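Local coordinates for DUF7790 domain-containing protein (Leptospira interrogans serogroup Icterohaemorrhagiae serovar copenhageni, PDB 6ULO) that is of unknown function but has an apparently Rossmann-like alpha/beta domain and is probably membrane-attached in its full-length form, at residues V68-E73 against I220-N225; F86-D91 against K190-R195. All coordinates share one frame; numbering follows the deposited sequence.

Interaction 1. Residues V68-E73 against I220-N225; sequences VGVGSE and IIYFSN
The Y222 ring meets V70 with its edge and S224 with a face. V70 O lies in the ring plane beside the C-H edge, 3.3 Å from Y222 CD2, while S224 N sits 3.4 Å above the ring plane, over its centre. At the tip of the ring, Y222 OH is hydrogen-bonded to E50 and Q74, which suits a phenol that must be buried yet satisfied. V70 CG2, placed between its own N and carbonyl carbon (chi1 -54°), packs against F223 C at 3.6 Å, and S224 CB lies near the same methyl. The backbones run parallel, with hydrogen bonds from V68 N to I220 O (2.9 Å) and from Y222 N to V68 O. A third, V70 N to Y222 O (3.1 Å), continues the pairing just past strand 66-69. V68 and I221 lie side by side, their branched chains suited to an extended backbone. On the other face, G69, which bears no side chain, leaves room for Y222 CB, 4.1 Å from G69 CA. G71 adopts backbone angles (phi 87°, psi -153°) that favour glycine. A first strand running into a glycine-containing turn beside the fourth, in the parallel half of a mixed sheet ordered 3-2-1-4-5, is consistent with a Rossmann-like fold, where this turn often faces a cofactor; no ligand is established here.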
ATOM      1  N   VAL A  68      -3.060  -0.548   5.813  1.00  9.99           N
ATOM      2  CA  VAL A  68      -3.288   0.781   5.226  1.00  9.60           C
ATOM      3  C   VAL A  68      -2.062   1.147   4.404  1.00  9.89           C
ATOM      4  O   VAL A  68      -0.943   1.048   4.913  1.00 10.57           O
ATOM      5  CB  VAL A  68      -3.491   1.846   6.320  1.00 10.12           C
ATOM      6  CG1 VAL A  68      -3.702   3.221   5.685  1.00 11.53           C
ATOM      7  CG2 VAL A  68      -4.646   1.416   7.239  1.00 11.48           C
ATOM      8  N   GLY A  69      -2.240   1.570   3.155  1.00  9.98           N
ATOM      9  CA  GLY A  69      -1.069   1.979   2.389  1.00 10.06           C
ATOM     10  C   GLY A  69      -1.346   2.986   1.307  1.00  9.66           C
ATOM     11  O   GLY A  69      -2.425   2.996   0.692  1.00 10.09           O
ATOM     12  N   VAL A  70      -0.345   3.841   1.061  1.00  9.60           N
ATOM     13  CA  VAL A  70      -0.312   4.700  -0.113  1.00  9.90           C
ATOM     14  C   VAL A  70       0.134   3.872  -1.319  1.00 10.16           C
ATOM     15  O   VAL A  70       0.721   2.792  -1.174  1.00 10.69           O
ATOM     16  CB  VAL A  70       0.614   5.918   0.105  1.00 10.99           C
ATOM     17  CG1 VAL A  70       0.223   6.672   1.387  1.00 12.53           C
ATOM     18  CG2 VAL A  70       2.076   5.487   0.128  1.00 11.81           C
ATOM     19  N   GLY A  71      -0.118   4.391  -2.531  1.00  9.96           N
ATOM     20  CA  GLY A  71       0.390   3.686  -3.699  1.00 10.52           C
ATOM     21  C   GLY A  71      -0.508   2.600  -4.238  1.00 10.50           C
ATOM     22  O   GLY A  71      -1.732   2.657  -4.089  1.00 10.53           O
ATOM     23  N   SER A  72       0.074   1.605  -4.891  1.00 10.25           N
ATOM     24  CA  SER A  72      -0.678   0.742  -5.791  0.86 11.19           C
ATOM     25  C   SER A  72      -0.470  -0.744  -5.511  1.00 10.57           C
ATOM     26  O   SER A  72      -0.629  -1.197  -4.376  1.00 10.86           O
ATOM     27  CB  SER A  72      -0.313   1.155  -7.220  0.86 13.02           C
ATOM     28  OG  SER A  72      -0.595   2.533  -7.356  0.86 14.02           O
ATOM     29  N   GLU A  73      -0.094  -1.527  -6.545  1.00 10.41           N
ATOM     30  CA  GLU A  73      -0.074  -2.983  -6.405  1.00 10.15           C
ATOM     31  C   GLU A  73       0.924  -3.506  -5.387  1.00  9.54           C
ATOM     32  O   GLU A  73       0.738  -4.626  -4.878  1.00  9.97           O
ATOM     33  CB  GLU A  73       0.186  -3.685  -7.761  1.00 10.30           C
ATOM     34  CG  GLU A  73      -1.021  -3.609  -8.683  1.00 10.64           C
ATOM     35  CD  GLU A  73      -0.581  -4.015 -10.062  1.00 11.44           C
ATOM     36  OE1 GLU A  73      -0.081  -3.128 -10.804  1.00 13.60           O
ATOM     37  OE2 GLU A  73      -0.678  -5.209 -10.393  1.00 11.79           O
ATOM     38  N   ILE A 220      -0.313  -3.108   9.535  1.00 10.68           N
ATOM     39  CA  ILE A 220       0.748  -2.510   8.730  1.00 11.57           C
ATOM     40  C   ILE A 220       0.242  -1.187   8.187  1.00 10.16           C
ATOM     41  O   ILE A 220      -0.886  -1.112   7.678  1.00 10.78           O
ATOM     42  CB  ILE A 220       1.132  -3.409   7.531  1.00 11.73           C
ATOM     43  CG1 ILE A 220       1.763  -4.732   7.988  1.00 14.56           C
ATOM     44  CG2 ILE A 220       2.111  -2.636   6.584  1.00 13.33           C
ATOM     45  CD1 ILE A 220       2.050  -5.687   6.877  1.00 15.72           C
ATOM     46  N   ILE A 221       1.077  -0.150   8.265  1.00 10.54           N
ATOM     47  CA  ILE A 221       0.860   1.058   7.485  1.00 10.85           C
ATOM     48  C   ILE A 221       2.074   1.283   6.591  1.00  9.85           C
ATOM     49  O   ILE A 221       3.218   1.297   7.072  1.00 11.14           O
ATOM     50  CB  ILE A 221       0.474   2.279   8.352  1.00 10.81           C
ATOM     51  CG1 ILE A 221       0.077   3.441   7.452  1.00 11.78           C
ATOM     52  CG2 ILE A 221       1.573   2.660   9.361  1.00 12.05           C
ATOM     53  CD1 ILE A 221      -0.707   4.515   8.176  1.00 12.75           C
ATOM     54  N   TYR A 222       1.842   1.399   5.281  1.00 10.15           N
ATOM     55  CA  TYR A 222       2.905   1.546   4.291  1.00  9.92           C
ATOM     56  C   TYR A 222       2.895   2.965   3.736  1.00  9.84           C
ATOM     57  O   TYR A 222       1.870   3.435   3.224  1.00 10.40           O
ATOM     58  CB  TYR A 222       2.700   0.518   3.168  1.00  9.63           C
ATOM     59  CG  TYR A 222       3.543   0.775   1.915  1.00 10.11           C
ATOM     60  CD1 TYR A 222       4.896   0.373   1.838  1.00 10.31           C
ATOM     61  CD2 TYR A 222       2.997   1.415   0.815  1.00 11.06           C
ATOM     62  CE1 TYR A 222       5.634   0.596   0.676  1.00 11.06           C
ATOM     63  CE2 TYR A 222       3.741   1.617  -0.350  1.00  9.69           C
ATOM     64  CZ  TYR A 222       5.059   1.212  -0.404  1.00 10.88           C
ATOM     65  OH  TYR A 222       5.767   1.452  -1.545  1.00 11.97           O
ATOM     66  N   PHE A 223       4.034   3.645   3.844  1.00 10.34           N
ATOM     67  CA  PHE A 223       4.201   5.017   3.384  1.00 10.36           C
ATOM     68  C   PHE A 223       5.019   5.148   2.114  1.00 11.08           C
ATOM     69  O   PHE A 223       5.225   6.269   1.670  1.00 11.72           O
ATOM     70  CB  PHE A 223       4.874   5.874   4.450  1.00 10.75           C
ATOM     71  CG  PHE A 223       4.075   6.006   5.722  1.00 11.41           C
ATOM     72  CD1 PHE A 223       2.742   6.424   5.706  1.00 11.72           C
ATOM     73  CD2 PHE A 223       4.665   5.724   6.962  1.00 12.30           C
ATOM     74  CE1 PHE A 223       2.030   6.583   6.912  1.00 13.09           C
ATOM     75  CE2 PHE A 223       3.953   5.886   8.156  1.00 13.05           C
ATOM     76  CZ  PHE A 223       2.652   6.311   8.123  1.00 12.41           C
ATOM     77  N   SER A 224       5.574   4.057   1.568  1.00 10.57           N
ATOM     78  CA  SER A 224       6.572   4.196   0.508  1.00 10.33           C
ATOM     79  C   SER A 224       7.634   5.170   0.994  1.00 11.31           C
ATOM     80  O   SER A 224       7.967   5.135   2.176  1.00 11.80           O
ATOM     81  CB  SER A 224       5.887   4.561  -0.820  1.00 11.01           C
ATOM     82  OG  SER A 224       6.841   4.614  -1.877  1.00 12.84           O
ATOM     83  N   ASN A 225       8.115   6.066   0.135  1.00 10.99           N
ATOM     84  CA  ASN A 225       9.020   7.120   0.579  1.00 12.14           C
ATOM     85  C   ASN A 225       8.301   8.451   0.701  1.00 12.19           C
ATOM     86  O   ASN A 225       8.943   9.511   0.635  1.00 12.88           O
ATOM     87  CB  ASN A 225      10.268   7.234  -0.318  1.00 13.14           C
ATOM     88  CG  ASN A 225       9.969   7.828  -1.670  1.00 14.10           C
ATOM     89  OD1 ASN A 225       8.922   7.498  -2.275  1.00 15.37           O
ATOM     90  ND2 ASN A 225      10.875   8.667  -2.186  1.00 15.28           N
TER

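Interaction 2. Residues F86-D91 against K190-R195; sequences FIYLMD and KILPIR
I194 reaches M90 and Y88 because chi1 of 57° sets CG1 between its own N and carbonyl carbon, 3.8 Å from M90 CB, and an extended chi2 (170°) then carries CD1 to within 3.6 Å of Y88 CD1. The two segments are neighbouring parallel strands of an apparently Rossmann-like sheet, with 191-195 its outermost strand on this side within the chain. Y88 also meets L192 CB, and its hydroxyl is hydrogen-bonded to the carbonyl of L27, so the tyrosine fills an apolar layer while its polar end is satisfied. On the reverse face I87, I191 and L89 form a branched aliphatic layer, L89 CD1 touching I191 CG2 at 3.8 Å, packed against helices 74-82 and 94-109. Just before the outer strand, K190 extends its methylene chain past the F86 ring, CG lying 3.6 Å from F86 CD1; its ammonium continues to salt bridges with E188 and E20. This lets one long residue serve both an aromatic neighbour and two carboxylates.

Five backbone hydrogen bonds close the ladder, from I87 N to K190 O through to D91 N with I194 O, the latter the longest at 3.2 Å. Proline fits the outer strand because the N-H groups of L192 and I194, on either side of it in sequence, make the bonds to the inner strand; P193 contributes its CA instead, 3.3 Å from L89 O.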
ATOM      1  N   PHE A  86      -8.134  -6.862   6.002  1.00 11.80           N
ATOM      2  CA  PHE A  86      -8.764  -5.847   5.168  1.00 11.26           C
ATOM      3  C   PHE A  86      -7.651  -4.932   4.701  1.00 11.14           C
ATOM      4  O   PHE A  86      -6.627  -4.813   5.379  1.00 11.28           O
ATOM      5  CB  PHE A  86      -9.792  -5.008   5.951  1.00 12.24           C
ATOM      6  CG  PHE A  86     -10.869  -5.822   6.628  1.00 12.66           C
ATOM      7  CD1 PHE A  86     -12.015  -6.184   5.927  1.00 13.28           C
ATOM      8  CD2 PHE A  86     -10.731  -6.258   7.934  1.00 13.81           C
ATOM      9  CE1 PHE A  86     -13.007  -6.957   6.506  1.00 14.22           C
ATOM     10  CE2 PHE A  86     -11.733  -7.030   8.536  1.00 14.40           C
ATOM     11  CZ  PHE A  86     -12.865  -7.390   7.802  1.00 14.51           C
ATOM     12  N   ILE A  87      -7.838  -4.324   3.534  1.00 10.72           N
ATOM     13  CA  ILE A  87      -6.819  -3.472   2.926  1.00 10.10           C
ATOM     14  C   ILE A  87      -7.432  -2.127   2.556  1.00 10.23           C
ATOM     15  O   ILE A  87      -8.283  -2.067   1.656  1.00 11.29           O
ATOM     16  CB  ILE A  87      -6.212  -4.115   1.670  1.00 10.68           C
ATOM     17  CG1 ILE A  87      -5.640  -5.495   1.962  1.00 11.03           C
ATOM     18  CG2 ILE A  87      -5.168  -3.176   1.055  1.00 12.08           C
ATOM     19  CD1 ILE A  87      -5.168  -6.238   0.725  1.00 11.44           C
ATOM     20  N   TYR A  88      -6.981  -1.050   3.215  1.00 10.08           N
ATOM     21  CA  TYR A  88      -7.263   0.305   2.747  1.00  9.86           C
ATOM     22  C   TYR A  88      -6.118   0.789   1.848  1.00  9.48           C
ATOM     23  O   TYR A  88      -4.955   0.800   2.260  1.00 10.80           O
ATOM     24  CB  TYR A  88      -7.386   1.266   3.928  1.00 10.44           C
ATOM     25  CG  TYR A  88      -8.765   1.331   4.543  1.00 10.86           C
ATOM     26  CD1 TYR A  88      -9.883   1.678   3.788  1.00 11.55           C
ATOM     27  CD2 TYR A  88      -8.927   1.195   5.926  1.00 11.70           C
ATOM     28  CE1 TYR A  88     -11.161   1.823   4.388  1.00 11.03           C
ATOM     29  CE2 TYR A  88     -10.181   1.365   6.536  1.00 11.42           C
ATOM     30  CZ  TYR A  88     -11.269   1.682   5.751  1.00 12.04           C
ATOM     31  OH  TYR A  88     -12.467   1.849   6.368  1.00 13.25           O
ATOM     32  N   LEU A  89      -6.447   1.196   0.642  1.00  9.56           N
ATOM     33  CA  LEU A  89      -5.489   1.805  -0.281  1.00  9.83           C
ATOM     34  C   LEU A  89      -5.848   3.275  -0.303  1.00  9.55           C
ATOM     35  O   LEU A  89      -6.774   3.689  -1.003  1.00 10.43           O
ATOM     36  CB  LEU A  89      -5.576   1.161  -1.663  1.00  9.90           C
ATOM     37  CG  LEU A  89      -5.325  -0.352  -1.655  1.00 10.18           C
ATOM     38  CD1 LEU A  89      -5.546  -0.894  -3.037  1.00 11.80           C
ATOM     39  CD2 LEU A  89      -3.902  -0.650  -1.223  1.00 11.24           C
ATOM     40  N   MET A  90      -5.144   4.065   0.497  1.00  9.87           N
ATOM     41  CA  MET A  90      -5.454   5.481   0.657  1.00 10.51           C
ATOM     42  C   MET A  90      -4.413   6.289  -0.101  1.00 10.05           C
ATOM     43  O   MET A  90      -3.225   6.219   0.232  1.00 10.91           O
ATOM     44  CB  MET A  90      -5.430   5.903   2.133  1.00 11.03           C
ATOM     45  CG  MET A  90      -5.805   7.367   2.286  1.00 11.11           C
ATOM     46  SD  MET A  90      -5.562   8.032   3.982  1.00 12.24           S
ATOM     47  CE  MET A  90      -3.810   8.342   3.931  1.00 14.46           C
ATOM     48  N   ASP A  91      -4.834   7.072  -1.087  1.00 10.68           N
ATOM     49  CA  ASP A  91      -3.892   7.894  -1.839  1.00 10.96           C
ATOM     50  C   ASP A  91      -4.520   9.248  -2.130  1.00 11.74           C
ATOM     51  O   ASP A  91      -5.740   9.419  -2.078  1.00 11.60           O
ATOM     52  CB  ASP A  91      -3.442   7.173  -3.122  1.00 12.15           C
ATOM     53  CG  ASP A  91      -2.094   7.640  -3.643  1.00 12.79           C
ATOM     54  OD1 ASP A  91      -1.083   7.008  -3.245  1.00 11.90           O
ATOM     55  OD2 ASP A  91      -2.063   8.596  -4.468  1.00 15.23           O
ATOM     56  N   LYS A 190     -13.126  -6.330   0.499  1.00 10.44           N
ATOM     57  CA  LYS A 190     -12.200  -6.019   1.572  1.00 10.22           C
ATOM     58  C   LYS A 190     -10.974  -5.270   1.117  1.00 10.42           C
ATOM     59  O   LYS A 190     -10.094  -5.033   1.952  1.00 11.42           O
ATOM     60  CB  LYS A 190     -11.804  -7.302   2.298  1.00 10.60           C
ATOM     61  CG  LYS A 190     -12.966  -8.018   2.982  1.00 11.58           C
ATOM     62  CD  LYS A 190     -12.514  -9.331   3.581  1.00 11.36           C
ATOM     63  CE  LYS A 190     -13.602  -9.958   4.416  1.00 12.45           C
ATOM     64  NZ  LYS A 190     -13.195 -11.350   4.784  1.00 13.97           N
ATOM     65  N   ILE A 191     -10.906  -4.879  -0.150  1.00 10.16           N
ATOM     66  CA  ILE A 191      -9.843  -4.002  -0.648  1.00 10.13           C
ATOM     67  C   ILE A 191     -10.542  -2.718  -1.034  1.00 10.26           C
ATOM     68  O   ILE A 191     -11.407  -2.732  -1.926  1.00 11.10           O
ATOM     69  CB  ILE A 191      -9.084  -4.596  -1.852  1.00 10.41           C
ATOM     70  CG1 ILE A 191      -8.662  -6.031  -1.574  1.00 11.61           C
ATOM     71  CG2 ILE A 191      -7.888  -3.694  -2.158  1.00 11.36           C
ATOM     72  CD1 ILE A 191      -7.883  -6.680  -2.732  1.00 11.99           C
ATOM     73  N   LEU A 192     -10.192  -1.631  -0.352  1.00 10.61           N
ATOM     74  CA  LEU A 192     -10.981  -0.400  -0.387  1.00 10.88           C
ATOM     75  C   LEU A 192     -10.090   0.754  -0.802  1.00 10.00           C
ATOM     76  O   LEU A 192      -9.317   1.285   0.024  1.00 11.03           O
ATOM     77  CB  LEU A 192     -11.632  -0.110   0.965  1.00 12.38           C
ATOM     78  CG  LEU A 192     -12.548  -1.241   1.447  1.00 15.03           C
ATOM     79  CD1 LEU A 192     -11.874  -1.971   2.589  1.00 17.36           C
ATOM     80  CD2 LEU A 192     -13.879  -0.705   1.913  1.00 16.92           C
ATOM     81  N   PRO A 193     -10.196   1.216  -2.045  1.00 10.93           N
ATOM     82  CA  PRO A 193      -9.465   2.421  -2.447  1.00 10.76           C
ATOM     83  C   PRO A 193     -10.187   3.652  -1.955  1.00 10.68           C
ATOM     84  O   PRO A 193     -11.380   3.818  -2.213  1.00 12.91           O
ATOM     85  CB  PRO A 193      -9.488   2.366  -3.973  1.00 13.09           C
ATOM     86  CG  PRO A 193     -10.241   1.150  -4.359  1.00 16.77           C
ATOM     87  CD  PRO A 193     -10.955   0.622  -3.163  1.00 13.06           C
ATOM     88  N   ILE A 194      -9.485   4.505  -1.240  1.00 10.31           N
ATOM     89  CA  ILE A 194     -10.099   5.680  -0.628  1.00 10.85           C
ATOM     90  C   ILE A 194      -9.220   6.899  -0.863  1.00 10.27           C
ATOM     91  O   ILE A 194      -7.988   6.796  -1.006  1.00 11.19           O
ATOM     92  CB  ILE A 194     -10.394   5.477   0.867  1.00 11.88           C
ATOM     93  CG1 ILE A 194      -9.135   5.105   1.672  1.00 13.23           C
ATOM     94  CG2 ILE A 194     -11.526   4.476   1.074  1.00 13.61           C
ATOM     95  CD1 ILE A 194      -9.353   5.149   3.221  1.00 14.40           C
ATOM     96  N   ARG A 195      -9.865   8.053  -0.909  1.00 10.61           N
ATOM     97  CA  ARG A 195      -9.192   9.315  -1.189  1.00 10.75           C
ATOM     98  C   ARG A 195      -8.698   9.945   0.109  1.00 10.44           C
ATOM     99  O   ARG A 195      -9.503  10.280   0.985  1.00 11.27           O
ATOM    100  CB  ARG A 195     -10.187  10.283  -1.827  1.00 12.18           C
ATOM    101  CG  ARG A 195     -10.760   9.804  -3.158  1.00 13.45           C
ATOM    102  CD  ARG A 195     -11.759  10.845  -3.713  1.00 15.76           C
ATOM    103  NE  ARG A 195     -12.863  11.071  -2.784  1.00 18.19           N
ATOM    104  CZ  ARG A 195     -13.960  10.316  -2.752  1.00 19.56           C
ATOM    105  NH1 ARG A 195     -14.084   9.305  -3.614  1.00 19.61           N
ATOM    106  NH2 ARG A 195     -14.934  10.560  -1.863  1.00 21.10           N
TER

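In the fold
After helices 18-28 and 57-60, strand 66-69 is the first strand of the sheet and runs into the turn within 68-73; helix 74-82 then leads to strand 86-91. A long, mainly helical excursion returns to 190-195, where interaction 2 closes its loop on the outer side of 86-91. Helix 203-214 follows, and 220-225 closes the larger loop of interaction 1 on the other side of 66-69, so the smaller loop is enclosed by the larger. The two pairings flank the central neighbours 86-91 and 66-69, which probably bond to each other (G69 O to M90 N), giving the order 191-195, 86-91, 66-69, 218-222. G71 N also probably bonds to D91 OD1 at 2.9 Å, joining the glycine-containing turn to the end of the second strand.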